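Side-chain contacts in ALBA-Domain Protein (PDB 7DL8), which probably binds RNA and has an Alba domain, in the trypanosome Trypanosoma brucei: residues N12-G17 and V26-H31; V40-L45 and S54-L59. One frame throughout, in Å; residues are numbered along the deposited sequence.

Contact 1: N12-G17 and V26-H31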
loop_
_atom_site.group_PDB
_atom_site.type_symbol
_atom_site.label_atom_id
_atom_site.label_comp_id
_atom_site.label_asym_id
_atom_site.label_seq_id
_atom_site.Cartn_x
_atom_site.Cartn_y
_atom_site.Cartn_z
ATOM N N ASN A 12 -7.594 4.332 24.446
ATOM C CA ASN A 12 -6.754 3.176 24.160
ATOM C C ASN A 12 -7.009 2.590 22.777
ATOM O O ASN A 12 -6.816 1.384 22.571
ATOM C CB ASN A 12 -6.946 2.104 25.234
ATOM C CG ASN A 12 -8.377 1.617 25.321
ATOM O OD1 ASN A 12 -9.291 2.237 24.777
ATOM N ND2 ASN A 12 -8.580 0.496 26.001
ATOM N N SER A 13 -7.439 3.412 21.823
ATOM C CA SER A 13 -7.666 2.976 20.452
ATOM C C SER A 13 -6.818 3.843 19.536
ATOM O O SER A 13 -7.015 5.061 19.470
ATOM C CB SER A 13 -9.147 3.070 20.079
ATOM O OG SER A 13 -9.318 3.149 18.674
ATOM N N VAL A 14 -5.885 3.214 18.828
ATOM C CA VAL A 14 -4.975 3.892 17.914
ATOM C C VAL A 14 -5.410 3.563 16.494
ATOM O O VAL A 14 -5.430 2.391 16.099
ATOM C CB VAL A 14 -3.514 3.479 18.158
ATOM C CG1 VAL A 14 -2.587 4.203 17.192
ATOM C CG2 VAL A 14 -3.119 3.756 19.598
ATOM N N ARG A 15 -5.752 4.594 15.727
ATOM C CA ARG A 15 -6.195 4.433 14.348
ATOM C C ARG A 15 -5.005 4.689 13.433
ATOM O O ARG A 15 -4.507 5.817 13.350
ATOM C CB ARG A 15 -7.350 5.383 14.036
ATOM C CG ARG A 15 -7.592 5.613 12.547
ATOM C CD ARG A 15 -8.110 4.358 11.868
ATOM N NE ARG A 15 -9.569 4.312 11.855
ATOM C CZ ARG A 15 -10.293 3.477 12.591
ATOM N NH1 ARG A 15 -11.616 3.499 12.521
ATOM N NH2 ARG A 15 -9.690 2.621 13.402
ATOM N N VAL A 16 -4.543 3.640 12.759
ATOM C CA VAL A 16 -3.413 3.760 11.845
ATOM C C VAL A 16 -3.923 4.310 10.522
ATOM O O VAL A 16 -4.887 3.789 9.946
ATOM C CB VAL A 16 -2.709 2.407 11.662
ATOM C CG1 VAL A 16 -1.572 2.537 10.662
ATOM C CG2 VAL A 16 -2.192 1.900 12.998
ATOM N N GLY A 17 -3.277 5.360 10.038
ATOM C CA GLY A 17 -3.740 6.057 8.863
ATOM C C GLY A 17 -2.643 6.910 8.275
ATOM O O GLY A 17 -1.473 6.799 8.647
ATOM N N VAL A 26 3.530 3.177 16.806
ATOM C CA VAL A 26 4.240 2.270 17.702
ATOM C C VAL A 26 4.544 2.958 19.028
ATOM O O VAL A 26 4.361 2.377 20.105
ATOM C CB VAL A 26 5.522 1.746 17.024
ATOM C CG1 VAL A 26 6.479 1.169 18.056
ATOM C CG2 VAL A 26 5.179 0.702 15.973
ATOM N N ASP A 27 4.999 4.211 18.971
ATOM C CA ASP A 27 5.313 4.944 20.194
ATOM C C ASP A 27 4.058 5.236 21.006
ATOM O O ASP A 27 4.065 5.111 22.236
ATOM C CB ASP A 27 6.054 6.236 19.855
ATOM C CG ASP A 27 7.430 5.981 19.275
ATOM O OD1 ASP A 27 7.928 4.842 19.404
ATOM O OD2 ASP A 27 8.015 6.919 18.695
ATOM N N ILE A 28 2.976 5.646 20.337
ATOM C CA ILE A 28 1.723 5.914 21.038
ATOM C C ILE A 28 1.234 4.655 21.746
ATOM O O ILE A 28 0.817 4.697 22.909
ATOM C CB ILE A 28 0.665 6.460 20.062
ATOM C CG1 ILE A 28 1.001 7.896 19.658
ATOM C CG2 ILE A 28 -0.721 6.400 20.683
ATOM C CD1 ILE A 28 0.183 8.403 18.490
ATOM N N THR A 29 1.279 3.515 21.050
ATOM C CA THR A 29 0.851 2.259 21.658
ATOM C C THR A 29 1.710 1.913 22.869
ATOM O O THR A 29 1.191 1.488 23.907
ATOM C CB THR A 29 0.904 1.130 20.626
ATOM O OG1 THR A 29 0.156 1.507 19.462
ATOM C CG2 THR A 29 0.324 -0.153 21.205
ATOM N N LYS A 30 3.030 2.093 22.754
ATOM C CA LYS A 30 3.913 1.836 23.887
ATOM C C LYS A 30 3.617 2.783 25.042
ATOM O O LYS A 30 3.579 2.364 26.205
ATOM C CB LYS A 30 5.374 1.963 23.453
ATOM C CG LYS A 30 5.915 0.747 22.721
ATOM C CD LYS A 30 7.425 0.828 22.553
ATOM C CE LYS A 30 7.810 1.737 21.400
ATOM N NZ LYS A 30 9.247 1.588 21.035
ATOM N N HIS A 31 3.407 4.066 24.740
ATOM C CA HIS A 31 3.133 5.044 25.787
ATOM C C HIS A 31 1.804 4.759 26.475
ATOM O O HIS A 31 1.687 4.916 27.696
ATOM C CB HIS A 31 3.144 6.454 25.200
ATOM C CG HIS A 31 2.599 7.499 26.123
ATOM N ND1 HIS A 31 3.295 7.960 27.220
ATOM C CD2 HIS A 31 1.427 8.177 26.110
ATOM C CE1 HIS A 31 2.575 8.874 27.844
ATOM N NE2 HIS A 31 1.436 9.025 27.190
#

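Contact 2: V40-L45 and S54-L59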
loop_
_atom_site.group_PDB
_atom_site.type_symbol
_atom_site.label_atom_id
_atom_site.label_comp_id
_atom_site.label_asym_id
_atom_site.label_seq_id
_atom_site.Cartn_x
_atom_site.Cartn_y
_atom_site.Cartn_z
ATOM N N VAL A 40 -4.494 -2.033 24.000
ATOM C CA VAL A 40 -4.597 -1.003 22.974
ATOM C C VAL A 40 -5.198 -1.635 21.726
ATOM O O VAL A 40 -4.777 -2.720 21.308
ATOM C CB VAL A 40 -3.229 -0.366 22.665
ATOM C CG1 VAL A 40 -3.328 0.549 21.453
ATOM C CG2 VAL A 40 -2.715 0.399 23.876
ATOM N N TYR A 41 -6.182 -0.958 21.134
ATOM C CA TYR A 41 -6.853 -1.425 19.925
ATOM C C TYR A 41 -6.219 -0.740 18.718
ATOM O O TYR A 41 -6.435 0.455 18.492
ATOM C CB TYR A 41 -8.353 -1.139 19.989
ATOM C CG TYR A 41 -9.114 -1.967 21.003
ATOM C CD1 TYR A 41 -8.993 -1.719 22.364
ATOM C CD2 TYR A 41 -9.965 -2.987 20.598
ATOM C CE1 TYR A 41 -9.688 -2.470 23.293
ATOM C CE2 TYR A 41 -10.668 -3.743 21.521
ATOM C CZ TYR A 41 -10.524 -3.480 22.867
ATOM O OH TYR A 41 -11.218 -4.227 23.791
ATOM N N VAL A 42 -5.436 -1.493 17.950
ATOM C CA VAL A 42 -4.775 -0.985 16.752
ATOM C C VAL A 42 -5.628 -1.363 15.548
ATOM O O VAL A 42 -5.799 -2.551 15.247
ATOM C CB VAL A 42 -3.347 -1.537 16.619
ATOM C CG1 VAL A 42 -2.653 -0.929 15.410
ATOM C CG2 VAL A 42 -2.553 -1.266 17.888
ATOM N N SER A 43 -6.169 -0.359 14.861
ATOM C CA SER A 43 -7.106 -0.575 13.769
ATOM C C SER A 43 -6.740 0.295 12.572
ATOM O O SER A 43 -6.005 1.279 12.693
ATOM C CB SER A 43 -8.548 -0.287 14.210
ATOM O OG SER A 43 -8.665 1.021 14.741
ATOM N N ALA A 44 -7.280 -0.073 11.411
ATOM C CA ALA A 44 -7.069 0.689 10.186
ATOM C C ALA A 44 -8.151 0.329 9.177
ATOM O O ALA A 44 -8.818 -0.702 9.293
ATOM C CB ALA A 44 -5.679 0.437 9.595
ATOM N N LEU A 45 -8.308 1.193 8.177
ATOM C CA LEU A 45 -9.336 1.047 7.157
ATOM C C LEU A 45 -8.712 0.829 5.786
ATOM O O LEU A 45 -7.705 1.456 5.446
ATOM C CB LEU A 45 -10.228 2.291 7.096
ATOM C CG LEU A 45 -10.963 2.763 8.346
ATOM C CD1 LEU A 45 -11.754 4.010 7.995
ATOM C CD2 LEU A 45 -11.881 1.691 8.908
ATOM N N SER A 54 1.902 -3.839 10.063
ATOM C CA SER A 54 3.314 -3.526 10.242
ATOM C C SER A 54 3.576 -2.848 11.581
ATOM O O SER A 54 4.640 -3.051 12.177
ATOM C CB SER A 54 3.803 -2.642 9.094
ATOM O OG SER A 54 4.966 -1.919 9.462
ATOM N N VAL A 55 2.623 -2.053 12.072
ATOM C CA VAL A 55 2.779 -1.428 13.383
ATOM C C VAL A 55 2.824 -2.488 14.477
ATOM O O VAL A 55 3.633 -2.406 15.410
ATOM C CB VAL A 55 1.652 -0.406 13.624
ATOM C CG1 VAL A 55 1.536 -0.066 15.103
ATOM C CG2 VAL A 55 1.895 0.853 12.806
ATOM N N VAL A 56 1.981 -3.516 14.362
ATOM C CA VAL A 56 1.941 -4.559 15.382
ATOM C C VAL A 56 3.163 -5.462 15.273
ATOM O O VAL A 56 3.734 -5.882 16.288
ATOM C CB VAL A 56 0.629 -5.357 15.272
ATOM C CG1 VAL A 56 0.678 -6.603 16.145
ATOM C CG2 VAL A 56 -0.558 -4.481 15.646
ATOM N N GLU A 57 3.592 -5.769 14.045
ATOM C CA GLU A 57 4.783 -6.593 13.866
ATOM C C GLU A 57 6.030 -5.894 14.393
ATOM O O GLU A 57 6.930 -6.552 14.927
ATOM C CB GLU A 57 4.957 -6.957 12.391
ATOM C CG GLU A 57 3.987 -8.019 11.887
ATOM C CD GLU A 57 3.942 -9.251 12.772
ATOM O OE1 GLU A 57 5.020 -9.789 13.105
ATOM O OE2 GLU A 57 2.829 -9.685 13.133
ATOM N N MET A 58 6.100 -4.568 14.261
ATOM C CA MET A 58 7.215 -3.828 14.840
ATOM C C MET A 58 7.218 -3.941 16.359
ATOM O O MET A 58 8.276 -4.123 16.974
ATOM C CB MET A 58 7.150 -2.362 14.415
ATOM C CG MET A 58 7.676 -2.099 13.016
ATOM S SD MET A 58 7.740 -0.340 12.634
ATOM C CE MET A 58 8.980 0.209 13.805
ATOM N N LEU A 59 6.042 -3.833 16.981
ATOM C CA LEU A 59 5.950 -4.020 18.425
ATOM C C LEU A 59 6.315 -5.445 18.821
ATOM O O LEU A 59 6.876 -5.664 19.899
ATOM C CB LEU A 59 4.544 -3.670 18.917
ATOM C CG LEU A 59 4.135 -2.200 18.830
ATOM C CD1 LEU A 59 2.651 -2.079 18.533
ATOM C CD2 LEU A 59 4.493 -1.479 20.116
#

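Contact 1: N12-G17 and V26-H31
No ring, amide or carboxylate takes part where V14 meets I28 and T29, so there are no faces or edges to match. The contact is made by branched side chains. V14 reaches out from strand 13-16, and one of its methyls does the touching. CG2 of V14 comes to 3.7 Å from CG2 of I28, which is ordinary van der Waals contact. The same CG2 lies 4.0 Å from OG1 of T29. It therefore rests between two neighbouring residues of helix 22-34. Its directions to these two atoms differ by close to a right angle.

The torsions explain the choice of branches. In V14, CG1 is anti to the backbone N (chi1 -180°), which leaves CG2 beside the N, as the methyl nearer the helix. In I28 the short branch CG2 meets the strand, while the longer CG1-CD1 arm runs elsewhere. T29 offers its oxygen and not its methyl. That OG1 is hydrogen-bonded to the carbonyl O of F25, one turn earlier in the helix. Its polar need is met within the helix, and its approach to V14 is plain packing. No hydrogen bond or salt bridge joins 12-17 to 26-31. V14 and T29 are buried, whereas I28 is partly exposed at the border of the patch.

This is strand-to-helix packing inside a beta-alpha-beta unit made of strand 13-16, helix 22-34 and strand 39-45. V14 also touches F25 and L32 of the same helix. V40 of strand 39-45 lies against both V14 and T29. On the neighbouring helix 49-61, V55 and L59 pack on V26.

Contact 2: V40-L45 and S54-L59
This is an apolar strand-to-helix contact in the buried core of the Alba domain. V42 of strand 39-45 meets V55 and V56 of helix 49-61. All three are buried valines, and methyl groups make the contact. CG1 of V42 is 4.1 Å from CG2 of V56. The same CG1 of V42 is 4.3 Å from CG1 of V55. One methyl of the strand thus serves two adjacent residues of the helix. CB of V42 lies 4.2 Å from the same CG2 of V56. The side chains of V42 and V56 run past each other in opposite directions, so they lie alongside and do not meet end to end.

V42 holds CG1 anti to its own N (chi1 -177°). V56 has a similar rotamer (chi1 169°), yet it presents the other branch, CG2, which stands beside its N. These are ordinary van der Waals separations, and no hydrogen bond crosses between 40-45 and 54-59.

Away from the valines, OE2 of E57 hydrogen-bonds to OG1 of T72 of the second subunit, placing helix 49-61 beside a subunit interface. The helix reaches further than this strand. V56 also touches I90 of strand 84-94 and V67 of strand 65-76, and so spans several strands of the sheet. V55 packs on V26 of helix 22-34. On the strand side, V42 touches V16 of strand 13-16.

How the contacts relate
From the N terminus, strand 13-16 leads to helix 22-34, and contact 1 closes that first strand-to-helix loop. The chain returns as strand 39-45, then turns into helix 49-61, and contact 2 closes the second loop. The two contacts lie in series; they neither nest nor cross. Their centres are about 7 Å apart. The sheet joins them: strands 13-16 and 39-45 are parallel neighbours, with a probable hydrogen bond from V16 N to S43 O (2.8 Å). Together they join two successive helices to adjoining strands. Strand 65-76 follows and lies beyond strand 84-94, in the order 1-2-4-3.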